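Aspartate aminotransferase (Plasmodium falciparum, PDB 3K7Y) probably catalyses the reversible transfer of the amino group from L-aspartate to 2-oxoglutarate, using pyridoxal 5'-phosphate as cofactor and working as a homodimer. Local coordinates at residues L117-V122 / F275-F280; F111-F116 / S242-F247; L17-E22 / H367-H372; I373-I376 / R380-V383. All coordinates share one frame; numbering follows the deposited sequence.

Contact 1. Residues L117-V122 / F275-F280; sequences LKMLNV and FNNLCF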
loop_
_atom_site.group_PDB
_atom_site.type_symbol
_atom_site.label_atom_id
_atom_site.label_comp_id
_atom_site.label_asym_id
_atom_site.label_seq_id
_atom_site.Cartn_x
_atom_site.Cartn_y
_atom_site.Cartn_z
ATOM N N LEU A 117 7.112 15.105 5.551
ATOM C CA LEU A 117 7.231 16.291 6.368
ATOM C C LEU A 117 8.122 16.059 7.591
ATOM O O LEU A 117 8.869 16.961 7.969
ATOM C CB LEU A 117 5.854 16.866 6.739
ATOM C CG LEU A 117 4.941 17.372 5.599
ATOM C CD1 LEU A 117 3.762 18.134 6.136
ATOM C CD2 LEU A 117 5.675 18.245 4.565
ATOM N N LYS A 118 8.074 14.866 8.196
ATOM C CA LYS A 118 8.972 14.559 9.336
ATOM C C LYS A 118 10.399 14.657 8.860
ATOM O O LYS A 118 11.301 15.000 9.612
ATOM C CB LYS A 118 8.712 13.170 9.948
ATOM C CG LYS A 118 8.201 13.173 11.398
ATOM C CD LYS A 118 9.316 13.505 12.415
ATOM C CE LYS A 118 8.842 13.417 13.892
ATOM N NZ LYS A 118 7.896 14.503 14.354
ATOM N N MET A 119 10.566 14.372 7.580
ATOM C CA MET A 119 11.839 14.448 6.907
ATOM C C MET A 119 12.468 15.817 6.981
ATOM O O MET A 119 13.675 15.944 6.852
ATOM C CB MET A 119 11.629 14.099 5.451
ATOM C CG MET A 119 12.223 12.794 5.057
ATOM S SD MET A 119 13.639 13.158 4.043
ATOM C CE MET A 119 13.913 11.523 3.358
ATOM N N LEU A 120 11.639 16.836 7.177
ATOM C CA LEU A 120 12.098 18.225 7.188
ATOM C C LEU A 120 12.021 18.832 8.604
ATOM O O LEU A 120 12.095 18.119 9.606
ATOM C CB LEU A 120 11.322 19.055 6.136
ATOM C CG LEU A 120 11.156 18.451 4.719
ATOM C CD1 LEU A 120 10.151 19.205 3.869
ATOM C CD2 LEU A 120 12.470 18.327 3.951
ATOM N N ASN A 121 11.911 20.153 8.679
ATOM C CA ASN A 121 11.768 20.857 9.960
ATOM C C ASN A 121 10.294 21.182 10.160
ATOM O O ASN A 121 9.901 22.368 10.218
ATOM C CB ASN A 121 12.633 22.151 9.989
ATOM C CG ASN A 121 12.552 22.928 11.340
ATOM O OD1 ASN A 121 12.851 24.129 11.394
ATOM N ND2 ASN A 121 12.151 22.239 12.416
ATOM N N VAL A 122 9.474 20.134 10.235
ATOM C CA VAL A 122 8.037 20.333 10.322
ATOM C C VAL A 122 7.531 19.789 11.653
ATOM O O VAL A 122 7.344 18.587 11.819
ATOM C CB VAL A 122 7.307 19.735 9.110
ATOM C CG1 VAL A 122 5.858 20.126 9.136
ATOM C CG2 VAL A 122 7.927 20.224 7.820
ATOM N N PHE A 275 11.621 13.730 -5.880
ATOM C CA PHE A 275 11.308 12.415 -6.401
ATOM C C PHE A 275 12.123 11.333 -5.702
ATOM O O PHE A 275 11.552 10.368 -5.186
ATOM C CB PHE A 275 11.525 12.360 -7.906
ATOM C CG PHE A 275 10.973 11.123 -8.546
ATOM C CD1 PHE A 275 9.596 10.935 -8.656
ATOM C CD2 PHE A 275 11.826 10.144 -9.047
ATOM C CE1 PHE A 275 9.072 9.783 -9.259
ATOM C CE2 PHE A 275 11.317 8.992 -9.655
ATOM C CZ PHE A 275 9.938 8.813 -9.760
ATOM N N ASN A 276 13.447 11.506 -5.672
ATOM C CA ASN A 276 14.340 10.557 -5.006
ATOM C C ASN A 276 14.038 10.411 -3.516
ATOM O O ASN A 276 13.991 9.292 -3.004
ATOM C CB ASN A 276 15.818 10.896 -5.247
ATOM C CG ASN A 276 16.340 10.391 -6.614
ATOM O OD1 ASN A 276 15.896 9.365 -7.134
ATOM N ND2 ASN A 276 17.302 11.113 -7.185
ATOM N N ASN A 277 13.805 11.533 -2.836
ATOM C CA ASN A 277 13.316 11.520 -1.455
ATOM C C ASN A 277 12.050 10.681 -1.287
ATOM O O ASN A 277 11.924 9.908 -0.335
ATOM C CB ASN A 277 13.029 12.934 -0.961
ATOM C CG ASN A 277 14.259 13.826 -0.971
ATOM O OD1 ASN A 277 14.477 14.613 -1.908
ATOM N ND2 ASN A 277 15.056 13.730 0.085
ATOM N N LEU A 278 11.112 10.833 -2.211
ATOM C CA LEU A 278 9.865 10.106 -2.085
ATOM C C LEU A 278 10.076 8.617 -2.307
ATOM O O LEU A 278 9.633 7.809 -1.489
ATOM C CB LEU A 278 8.773 10.685 -2.986
ATOM C CG LEU A 278 8.340 12.115 -2.630
ATOM C CD1 LEU A 278 7.137 12.584 -3.436
ATOM C CD2 LEU A 278 8.080 12.281 -1.126
ATOM N N CYS A 279 10.783 8.256 -3.375
ATOM C CA CYS A 279 11.094 6.847 -3.642
ATOM C C CYS A 279 11.769 6.240 -2.440
ATOM O O CYS A 279 11.395 5.168 -1.964
ATOM C CB CYS A 279 12.003 6.706 -4.856
ATOM S SG CYS A 279 11.169 7.176 -6.361
ATOM N N PHE A 280 12.757 6.965 -1.949
ATOM C CA PHE A 280 13.436 6.596 -0.740
ATOM C C PHE A 280 12.427 6.297 0.365
ATOM O O PHE A 280 12.311 5.152 0.808
ATOM C CB PHE A 280 14.366 7.717 -0.321
ATOM C CG PHE A 280 15.210 7.368 0.841
ATOM C CD1 PHE A 280 14.803 7.702 2.134
ATOM C CD2 PHE A 280 16.407 6.677 0.657
ATOM C CE1 PHE A 280 15.592 7.370 3.230
ATOM C CE2 PHE A 280 17.198 6.338 1.739
ATOM C CZ PHE A 280 16.789 6.680 3.035
#
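Beside Met119, whose side chain reaches across to Phe280, the ammonium NZ of Lys118 is gripped from several quarters: it gives a hydrogen bond to Gly143 O and a weak one to Arg142 O, and makes a cation-pi contact with Phe144. Leu120 N bonds to Leu117 O at 2.9 Å where the chain turns. Met119 points its side chain at the opposite helix and bends at chi2 (-108°), which brings its methyl CE to 4.1 Å from Phe280 CD1. The two side chains cross at about a right angle, and CE meets the ring obliquely. The same methyl touches the amide end of Asn277, and the CA atoms of Met119 and Asn277 lie 9.0 Å apart. In the fold, the chain around the C-terminal end of helix 105-118 meets the later half of helix 268-283, in the cofactor-binding domain of this aminotransferase. Regular helical bonds, such as Phe280 N to Asn276 O at 2.8 Å, run through the second segment. The N-terminal part of the second subunit also packs here, Ile11 of that chain lying against both Asn277 and Phe280, and its Leu4 against Leu120.

Contact 2. Residues F111-F116 / S242-F247; sequences FVLLEF and SVCQSF. With PLP (pyridoxal-5'-phosphate), chain B.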
loop_
_atom_site.group_PDB
_atom_site.type_symbol
_atom_site.label_atom_id
_atom_site.label_comp_id
_atom_site.label_asym_id
_atom_site.label_seq_id
_atom_site.Cartn_x
_atom_site.Cartn_y
_atom_site.Cartn_z
ATOM N N PHE A 111 -0.453 10.010 4.078
ATOM C CA PHE A 111 0.624 9.486 4.914
ATOM C C PHE A 111 2.034 9.604 4.348
ATOM O O PHE A 111 2.913 9.973 5.107
ATOM C CB PHE A 111 0.338 8.078 5.400
ATOM C CG PHE A 111 1.113 7.025 4.717
ATOM C CD1 PHE A 111 0.470 6.105 3.915
ATOM C CD2 PHE A 111 2.488 6.911 4.922
ATOM C CE1 PHE A 111 1.188 5.073 3.309
ATOM C CE2 PHE A 111 3.219 5.904 4.328
ATOM C CZ PHE A 111 2.572 4.979 3.514
ATOM N N VAL A 112 2.269 9.330 3.057
ATOM C CA VAL A 112 3.642 9.480 2.533
ATOM C C VAL A 112 4.091 10.919 2.680
ATOM O O VAL A 112 5.259 11.180 2.995
ATOM C CB VAL A 112 3.875 9.062 1.044
ATOM C CG1 VAL A 112 5.350 9.341 0.640
ATOM C CG2 VAL A 112 3.569 7.584 0.805
ATOM N N LEU A 113 3.162 11.850 2.461
ATOM C CA LEU A 113 3.469 13.270 2.611
ATOM C C LEU A 113 3.814 13.635 4.038
ATOM O O LEU A 113 4.708 14.448 4.275
ATOM C CB LEU A 113 2.313 14.129 2.142
ATOM C CG LEU A 113 2.483 15.622 2.334
ATOM C CD1 LEU A 113 3.692 16.145 1.551
ATOM C CD2 LEU A 113 1.214 16.296 1.877
ATOM N N LEU A 114 3.110 13.039 4.991
ATOM C CA LEU A 114 3.429 13.299 6.383
ATOM C C LEU A 114 4.785 12.694 6.707
ATOM O O LEU A 114 5.609 13.323 7.372
ATOM C CB LEU A 114 2.335 12.788 7.310
ATOM C CG LEU A 114 0.985 13.514 7.283
ATOM C CD1 LEU A 114 -0.027 12.719 8.056
ATOM C CD2 LEU A 114 1.090 14.885 7.877
ATOM N N GLU A 115 5.041 11.494 6.200
ATOM C CA GLU A 115 6.366 10.903 6.370
ATOM C C GLU A 115 7.378 11.853 5.756
ATOM O O GLU A 115 8.491 11.991 6.260
ATOM C CB GLU A 115 6.488 9.498 5.755
ATOM C CG GLU A 115 5.802 8.382 6.514
ATOM C CD GLU A 115 6.266 8.214 7.966
ATOM O OE1 GLU A 115 5.917 7.180 8.586
ATOM O OE2 GLU A 115 6.963 9.098 8.517
ATOM N N PHE A 116 6.973 12.527 4.684
ATOM C CA PHE A 116 7.885 13.435 3.983
ATOM C C PHE A 116 8.109 14.719 4.759
ATOM O O PHE A 116 9.155 15.345 4.635
ATOM C CB PHE A 116 7.403 13.760 2.563
ATOM C CG PHE A 116 8.303 14.720 1.833
ATOM C CD1 PHE A 116 9.645 14.409 1.613
ATOM C CD2 PHE A 116 7.814 15.936 1.378
ATOM C CE1 PHE A 116 10.493 15.283 0.941
ATOM C CE2 PHE A 116 8.655 16.832 0.697
ATOM C CZ PHE A 116 10.006 16.500 0.478
ATOM N N SER A 242 0.777 21.430 -2.105
ATOM C CA SER A 242 0.687 19.993 -2.309
ATOM C C SER A 242 -0.741 19.525 -2.441
ATOM O O SER A 242 -1.666 20.145 -1.896
ATOM C CB SER A 242 1.337 19.251 -1.158
ATOM O OG SER A 242 2.723 19.247 -1.331
ATOM N N VAL A 243 -0.920 18.413 -3.150
ATOM C CA VAL A 243 -2.257 17.874 -3.343
ATOM C C VAL A 243 -2.295 16.362 -3.082
ATOM O O VAL A 243 -1.532 15.594 -3.688
ATOM C CB VAL A 243 -2.817 18.192 -4.760
ATOM C CG1 VAL A 243 -4.313 17.929 -4.808
ATOM C CG2 VAL A 243 -2.528 19.633 -5.166
ATOM N N CYS A 244 -3.171 15.953 -2.164
ATOM C CA CYS A 244 -3.498 14.552 -1.991
ATOM C C CYS A 244 -4.823 14.320 -2.672
ATOM O O CYS A 244 -5.810 14.990 -2.362
ATOM C CB CYS A 244 -3.594 14.200 -0.513
ATOM S SG CYS A 244 -2.054 14.536 0.377
ATOM N N GLN A 245 -4.850 13.363 -3.592
ATOM C CA GLN A 245 -6.003 13.151 -4.458
ATOM C C GLN A 245 -6.450 11.701 -4.401
ATOM O O GLN A 245 -5.637 10.798 -4.601
ATOM C CB GLN A 245 -5.618 13.568 -5.868
ATOM C CG GLN A 245 -6.298 12.887 -7.046
ATOM C CD GLN A 245 -6.062 13.666 -8.345
ATOM O OE1 GLN A 245 -6.695 13.421 -9.373
ATOM N NE2 GLN A 245 -5.165 14.632 -8.285
ATOM N N SER A 246 -7.730 11.486 -4.091
ATOM C CA SER A 246 -8.323 10.157 -4.049
ATOM C C SER A 246 -9.314 9.994 -5.171
ATOM O O SER A 246 -9.982 10.956 -5.558
ATOM C CB SER A 246 -9.052 9.929 -2.730
ATOM O OG SER A 246 -9.806 8.723 -2.783
ATOM N N PHE A 247 -9.416 8.771 -5.681
ATOM C CA PHE A 247 -10.373 8.431 -6.720
ATOM C C PHE A 247 -11.278 7.353 -6.172
ATOM O O PHE A 247 -11.894 6.594 -6.940
ATOM C CB PHE A 247 -9.664 7.855 -7.926
ATOM C CG PHE A 247 -8.642 8.753 -8.532
ATOM C CD1 PHE A 247 -9.011 9.820 -9.336
ATOM C CD2 PHE A 247 -7.290 8.497 -8.351
ATOM C CE1 PHE A 247 -8.041 10.632 -9.936
ATOM C CE2 PHE A 247 -6.321 9.307 -8.943
ATOM C CZ PHE A 247 -6.696 10.370 -9.735
HETATM N N1 PLP B . -9.508 12.704 2.711
HETATM C C2 PLP B . -10.852 12.847 2.946
HETATM C C2A PLP B . -11.359 14.188 3.320
HETATM C C3 PLP B . -11.698 11.756 2.820
HETATM O O3 PLP B . -13.045 11.903 3.038
HETATM C C4 PLP B . -11.176 10.511 2.468
HETATM C C4A PLP B . -12.149 9.402 2.205
HETATM O O4A PLP B . -12.543 9.208 1.047
HETATM C C5 PLP B . -9.799 10.354 2.216
HETATM C C6 PLP B . -8.974 11.472 2.354
HETATM C C5A PLP B . -9.125 9.031 1.840
HETATM O O4P PLP B . -9.701 8.301 0.771
HETATM P P PLP B . -9.170 6.813 0.408
HETATM O O1P PLP B . -9.376 6.502 -1.047
HETATM O O2P PLP B . -9.999 5.800 1.152
HETATM O O3P PLP B . -7.698 6.752 0.749
#
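Leu113 lays one methyl over strand 241-246, its CD2 sitting 4.0 Å from Cys244 SG and 4.2 Å from Ser242 CB. Its CG stands anti to the backbone N (chi1 176°), which carries the isobutyl group straight out from the helix, and CD2 is the branch that does the touching. The CA atoms of Leu113 and Cys244 are 8.4 Å apart, a spacing bridged by side chains alone. All three touching residues are buried, and the contact between them is van der Waals packing. The alternation of the strand explains which residues take part: Ser242 and Cys244 point toward the helix, while Val243 between them points away.

Two residues beyond Cys244, Ser246 takes up the cofactor. Its OG gives a hydrogen bond of 2.9 Å to PLP O1P and accepts one from Ser248 N, and the two bonds fix its rotation. The cofactor is also hydrogen-bonded to Thr107 N, at the start of the helix to which Leu113 belongs, and to Ser248 OG and Arg257 NH2, consistent with the phosphate cradle of this family. The helix begins and the strand ends at the cofactor, as in other fold-type I enzymes. Within the large mixed sheet, strand 241-246 runs between the parallel strand 209-214, to which Ser242 and Cys244 are bonded, and the antiparallel strand 258-264; helix 105-118 packs upon it, and helices 133-140 and 268-283 pack in turn against that helix through Leu114 and Phe116.

Contact 3. Residues L17-E22 / H367-H372; sequences LKTARE and HLKTHH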
loop_
_atom_site.group_PDB
_atom_site.type_symbol
_atom_site.label_atom_id
_atom_site.label_comp_id
_atom_site.label_asym_id
_atom_site.label_seq_id
_atom_site.Cartn_x
_atom_site.Cartn_y
_atom_site.Cartn_z
ATOM N N LEU A 17 -15.944 3.274 12.915
ATOM C CA LEU A 17 -15.970 1.805 12.981
ATOM C C LEU A 17 -16.835 1.180 14.086
ATOM O O LEU A 17 -17.456 0.146 13.852
ATOM C CB LEU A 17 -14.552 1.220 13.013
ATOM C CG LEU A 17 -14.096 0.534 11.721
ATOM C CD1 LEU A 17 -13.765 1.545 10.634
ATOM C CD2 LEU A 17 -12.918 -0.400 11.975
ATOM N N LYS A 18 -16.877 1.783 15.275
ATOM C CA LYS A 18 -17.802 1.325 16.324
ATOM C C LYS A 18 -19.196 1.188 15.719
ATOM O O LYS A 18 -20.005 0.361 16.155
ATOM C CB LYS A 18 -17.901 2.314 17.495
ATOM C CG LYS A 18 -16.626 3.025 17.918
ATOM C CD LYS A 18 -16.964 4.265 18.738
ATOM C CE LYS A 18 -15.734 5.093 19.040
ATOM N NZ LYS A 18 -16.127 6.478 19.401
ATOM N N THR A 19 -19.458 2.026 14.715
ATOM C CA THR A 19 -20.744 2.099 14.036
ATOM C C THR A 19 -20.822 1.059 12.926
ATOM O O THR A 19 -21.851 0.408 12.765
ATOM C CB THR A 19 -21.001 3.520 13.464
ATOM O OG1 THR A 19 -20.829 4.491 14.501
ATOM C CG2 THR A 19 -22.408 3.644 12.909
ATOM N N ALA A 20 -19.735 0.907 12.164
ATOM C CA ALA A 20 -19.662 -0.099 11.093
ATOM C C ALA A 20 -19.940 -1.497 11.653
ATOM O O ALA A 20 -20.651 -2.300 11.036
ATOM C CB ALA A 20 -18.303 -0.050 10.394
ATOM N N ARG A 21 -19.373 -1.763 12.829
ATOM C CA ARG A 21 -19.736 -2.927 13.625
ATOM C C ARG A 21 -21.247 -2.952 13.725
ATOM O O ARG A 21 -21.897 -3.839 13.173
ATOM C CB ARG A 21 -19.112 -2.866 15.036
ATOM C CG ARG A 21 -17.691 -3.442 15.140
ATOM C CD ARG A 21 -17.216 -3.601 16.588
ATOM N NE ARG A 21 -16.018 -4.445 16.675
ATOM C CZ ARG A 21 -15.504 -4.939 17.805
ATOM N NH1 ARG A 21 -16.076 -4.682 18.979
ATOM N NH2 ARG A 21 -14.413 -5.700 17.764
ATOM N N GLU A 22 -21.794 -1.935 14.384
ATOM C CA GLU A 22 -23.217 -1.875 14.692
ATOM C C GLU A 22 -24.185 -2.090 13.507
ATOM O O GLU A 22 -25.202 -2.780 13.664
ATOM C CB GLU A 22 -23.544 -0.587 15.463
ATOM C CG GLU A 22 -25.001 -0.464 15.928
ATOM C CD GLU A 22 -25.515 -1.669 16.720
ATOM O OE1 GLU A 22 -26.364 -1.459 17.619
ATOM O OE2 GLU A 22 -25.089 -2.817 16.459
ATOM N N HIS A 367 -30.128 7.137 20.229
ATOM C CA HIS A 367 -31.549 6.828 20.295
ATOM C C HIS A 367 -32.080 6.466 18.919
ATOM O O HIS A 367 -33.113 5.815 18.797
ATOM C CB HIS A 367 -32.370 7.986 20.877
ATOM C CG HIS A 367 -33.591 7.526 21.603
ATOM N ND1 HIS A 367 -34.501 6.649 21.043
ATOM C CD2 HIS A 367 -34.030 7.773 22.860
ATOM C CE1 HIS A 367 -35.458 6.393 21.918
ATOM N NE2 HIS A 367 -35.196 7.061 23.030
ATOM N N LEU A 368 -31.374 6.902 17.887
ATOM C CA LEU A 368 -31.762 6.619 16.523
ATOM C C LEU A 368 -31.416 5.193 16.163
ATOM O O LEU A 368 -31.662 4.755 15.039
ATOM C CB LEU A 368 -31.043 7.563 15.562
ATOM C CG LEU A 368 -31.712 8.850 15.058
ATOM C CD1 LEU A 368 -30.795 9.556 14.073
ATOM C CD2 LEU A 368 -33.065 8.586 14.410
ATOM N N LYS A 369 -30.823 4.478 17.116
ATOM C CA LYS A 369 -30.423 3.089 16.908
ATOM C C LYS A 369 -31.458 2.102 17.436
ATOM O O LYS A 369 -31.517 0.975 16.951
ATOM C CB LYS A 369 -29.026 2.824 17.476
ATOM C CG LYS A 369 -27.930 3.461 16.622
ATOM C CD LYS A 369 -26.514 3.328 17.189
ATOM C CE LYS A 369 -25.517 4.040 16.262
ATOM N NZ LYS A 369 -24.360 4.666 16.965
ATOM N N THR A 370 -32.294 2.534 18.389
ATOM C CA THR A 370 -33.433 1.722 18.865
ATOM C C THR A 370 -34.389 1.465 17.700
ATOM O O THR A 370 -35.024 0.413 17.607
ATOM C CB THR A 370 -34.197 2.337 20.094
ATOM O OG1 THR A 370 -35.148 3.316 19.661
ATOM C CG2 THR A 370 -33.247 2.980 21.096
ATOM N N HIS A 371 -34.488 2.454 16.823
ATOM C CA HIS A 371 -35.000 2.266 15.478
ATOM C C HIS A 371 -33.764 1.907 14.660
ATOM O O HIS A 371 -32.635 2.153 15.089
ATOM C CB HIS A 371 -35.635 3.558 14.989
ATOM C CG HIS A 371 -36.347 4.307 16.067
ATOM N ND1 HIS A 371 -37.602 3.953 16.504
ATOM C CD2 HIS A 371 -35.969 5.365 16.822
ATOM C CE1 HIS A 371 -37.980 4.776 17.465
ATOM N NE2 HIS A 371 -37.007 5.642 17.678
ATOM N N HIS A 372 -33.931 1.319 13.488
ATOM C CA HIS A 372 -32.772 0.638 12.931
ATOM C C HIS A 372 -32.000 1.482 11.916
ATOM O O HIS A 372 -31.654 1.039 10.816
ATOM C CB HIS A 372 -33.156 -0.785 12.500
ATOM C CG HIS A 372 -33.811 -1.563 13.602
ATOM N ND1 HIS A 372 -35.180 -1.718 13.693
ATOM C CD2 HIS A 372 -33.291 -2.160 14.704
ATOM C CE1 HIS A 372 -35.474 -2.404 14.785
ATOM N NE2 HIS A 372 -34.345 -2.687 15.415
#
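Apolar packing between the methylene parts of Glu22 and Lys369 makes the centre of this contact, with Glu22 CG 4.3 Å from Lys369 CD. Lys369 runs out nearly straight through chi2 and chi3 (175° and -178°), an extended course that carries CD and NZ across to the helix; the nearest pair of CA atoms, those of Glu22 and Lys369, is 9.0 Å apart.

Polar groups draw close without joining. Lys369 NZ comes to 4.3 Å from Thr19 OG1, too far for a hydrogen bond, and each has its partner elsewhere: OG1 bonds to Asn15 O in its own helix, and NZ forms a salt bridge with Glu366 OE2. The opposite charges of Glu22 and Lys369 remain apart, OE1 of Glu22 lying 6.5 Å from NZ of Lys369, and any attraction between them is probably modest.

Within each side, Arg21 N bonds to Leu17 O at 2.9 Å in the helix; in the loop, the backbone N and the side-chain OG1 of Thr370 both make weak bonds to His367 O.

Tyr374 of strand 373-374 fills the angle between the two, touching Thr19, Glu22 and Lys369, while helix 390-403 packs against the loop through His367 and His371.

Contact 4. Residues I373-I376 / R380-V383; sequences IYII and RINV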
loop_
_atom_site.group_PDB
_atom_site.type_symbol
_atom_site.label_atom_id
_atom_site.label_comp_id
_atom_site.label_asym_id
_atom_site.label_seq_id
_atom_site.Cartn_x
_atom_site.Cartn_y
_atom_site.Cartn_z
ATOM N N ILE A 373 -31.700 2.708 12.346
ATOM C CA ILE A 373 -30.967 3.681 11.527
ATOM C C ILE A 373 -29.637 4.144 12.149
ATOM O O ILE A 373 -29.605 4.614 13.292
ATOM C CB ILE A 373 -31.838 4.913 11.175
ATOM C CG1 ILE A 373 -30.931 6.040 10.664
ATOM C CG2 ILE A 373 -32.722 5.333 12.350
ATOM C CD1 ILE A 373 -31.370 7.441 11.004
ATOM N N TYR A 374 -28.552 4.026 11.382
ATOM C CA TYR A 374 -27.203 4.337 11.890
ATOM C C TYR A 374 -26.535 5.560 11.239
ATOM O O TYR A 374 -26.596 5.762 10.028
ATOM C CB TYR A 374 -26.286 3.092 11.868
ATOM C CG TYR A 374 -26.966 1.869 12.427
ATOM C CD1 TYR A 374 -27.593 0.955 11.582
ATOM C CD2 TYR A 374 -27.019 1.641 13.800
ATOM C CE1 TYR A 374 -28.248 -0.171 12.090
ATOM C CE2 TYR A 374 -27.679 0.515 14.330
ATOM C CZ TYR A 374 -28.290 -0.387 13.466
ATOM O OH TYR A 374 -28.939 -1.507 13.955
ATOM N N ILE A 375 -25.870 6.338 12.088
ATOM C CA ILE A 375 -25.475 7.721 11.827
ATOM C C ILE A 375 -24.221 7.974 12.671
ATOM O O ILE A 375 -24.090 7.392 13.736
ATOM C CB ILE A 375 -26.629 8.651 12.279
ATOM C CG1 ILE A 375 -26.163 10.075 12.569
ATOM C CG2 ILE A 375 -27.269 8.088 13.550
ATOM C CD1 ILE A 375 -26.937 10.757 13.690
ATOM N N ILE A 376 -23.302 8.822 12.218
ATOM C CA ILE A 376 -22.088 9.076 13.005
ATOM C C ILE A 376 -22.368 9.905 14.283
ATOM O O ILE A 376 -23.269 10.743 14.325
ATOM C CB ILE A 376 -20.929 9.692 12.152
ATOM C CG1 ILE A 376 -20.669 8.863 10.887
ATOM C CG2 ILE A 376 -19.633 9.828 12.963
ATOM C CD1 ILE A 376 -21.249 9.508 9.580
ATOM N N ARG A 380 -22.833 13.791 11.257
ATOM C CA ARG A 380 -22.594 13.529 9.812
ATOM C C ARG A 380 -23.550 12.493 9.201
ATOM O O ARG A 380 -23.914 11.500 9.848
ATOM C CB ARG A 380 -21.146 13.106 9.548
ATOM C CG ARG A 380 -20.771 13.143 8.066
ATOM C CD ARG A 380 -19.373 12.590 7.776
ATOM N NE ARG A 380 -19.343 11.129 7.647
ATOM C CZ ARG A 380 -18.252 10.416 7.371
ATOM N NH1 ARG A 380 -17.075 11.014 7.187
ATOM N NH2 ARG A 380 -18.338 9.092 7.268
ATOM N N ILE A 381 -23.947 12.704 7.951
ATOM C CA ILE A 381 -25.007 11.885 7.370
ATOM C C ILE A 381 -24.767 11.530 5.928
ATOM O O ILE A 381 -24.703 12.408 5.064
ATOM C CB ILE A 381 -26.345 12.601 7.476
ATOM C CG1 ILE A 381 -27.103 12.115 8.698
ATOM C CG2 ILE A 381 -27.198 12.407 6.232
ATOM C CD1 ILE A 381 -28.252 13.026 9.013
ATOM N N ASN A 382 -24.664 10.233 5.673
ATOM C CA ASN A 382 -24.547 9.744 4.322
ATOM C C ASN A 382 -25.876 9.935 3.588
ATOM O O ASN A 382 -26.828 9.173 3.786
ATOM C CB ASN A 382 -24.110 8.281 4.311
ATOM C CG ASN A 382 -23.561 7.859 2.976
ATOM O OD1 ASN A 382 -22.916 8.649 2.295
ATOM N ND2 ASN A 382 -23.816 6.613 2.583
ATOM N N VAL A 383 -25.931 10.972 2.754
ATOM C CA VAL A 383 -27.146 11.341 2.048
ATOM C C VAL A 383 -27.470 10.319 0.978
ATOM O O VAL A 383 -28.625 9.976 0.780
ATOM C CB VAL A 383 -27.038 12.756 1.436
ATOM C CG1 VAL A 383 -28.072 12.961 0.341
ATOM C CG2 VAL A 383 -27.206 13.814 2.515
#
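Ile376 and Arg380 face each other across the short connection of three residues between the segments, their CA atoms 5.5 Å apart, and one step further along Ile375 and Ile381 stand at 6.1 Å. The two segments run roughly antiparallel but diverge quickly, the CA atoms of Tyr374 and Asn382 being 9.7 Å apart. They are not partners in one sheet: strand 373-374 pairs in parallel with strand 32-33, and strand 380-382 lies antiparallel to strand 355-357.

Side chains close the space between them. Ile376 has CG1 anti to the carbonyl carbon (chi1 -51°), which directs the ethyl branch at Arg380. Its terminal CD1 lies against the shaft of the arginine, 3.6 Å from Arg380 CB and 3.8 Å from Arg380 CZ, and meets the guanidinium obliquely. Ile375 uses its CG1, which lies 3.8 Å from Arg380 O and, more loosely, 4.5 Å from Ile381 CG1. The chain of Arg380 goes out extended and then bends at chi3 (84°), setting its end group among polar partners: NH1 bonds to Asn185 OD1, NH2 to Ser35 O, and Phe355 adds a cation-pi contact.

Asn185 is itself hydrogen-bonded to the cofactor, and the side chain of Arg380 lies about 6 Å from the bound pyridoxal phosphate. Aspartate aminotransferases of this class keep an arginine at such a place to receive the substrate's alpha-carboxylate, and the position of Arg380, buried and oriented by Asn185, is consistent with that role in the active site.

Contacts 2 and 4 are buried, while contacts 1 and 3 are only partly so, about 23 Å from the centre of the chain and in reach of the second subunit. Contacts 1 and 2 share helix 105-118 and touch where Phe116 packs on Leu278 and Asn277. Contacts 3 and 4 meet through Tyr374 and Leu368, on the other side of the centre from contact 2. The chemistry follows place: contact 2 is purely apolar beside a polar cofactor grip, contact 4 packs isoleucine on an arginine, contact 1 sets a methionine methyl against a ring and an amide, and contact 3 joins the aliphatic parts of charged side chains. Ser246 and Arg380 nonetheless converge on one active site.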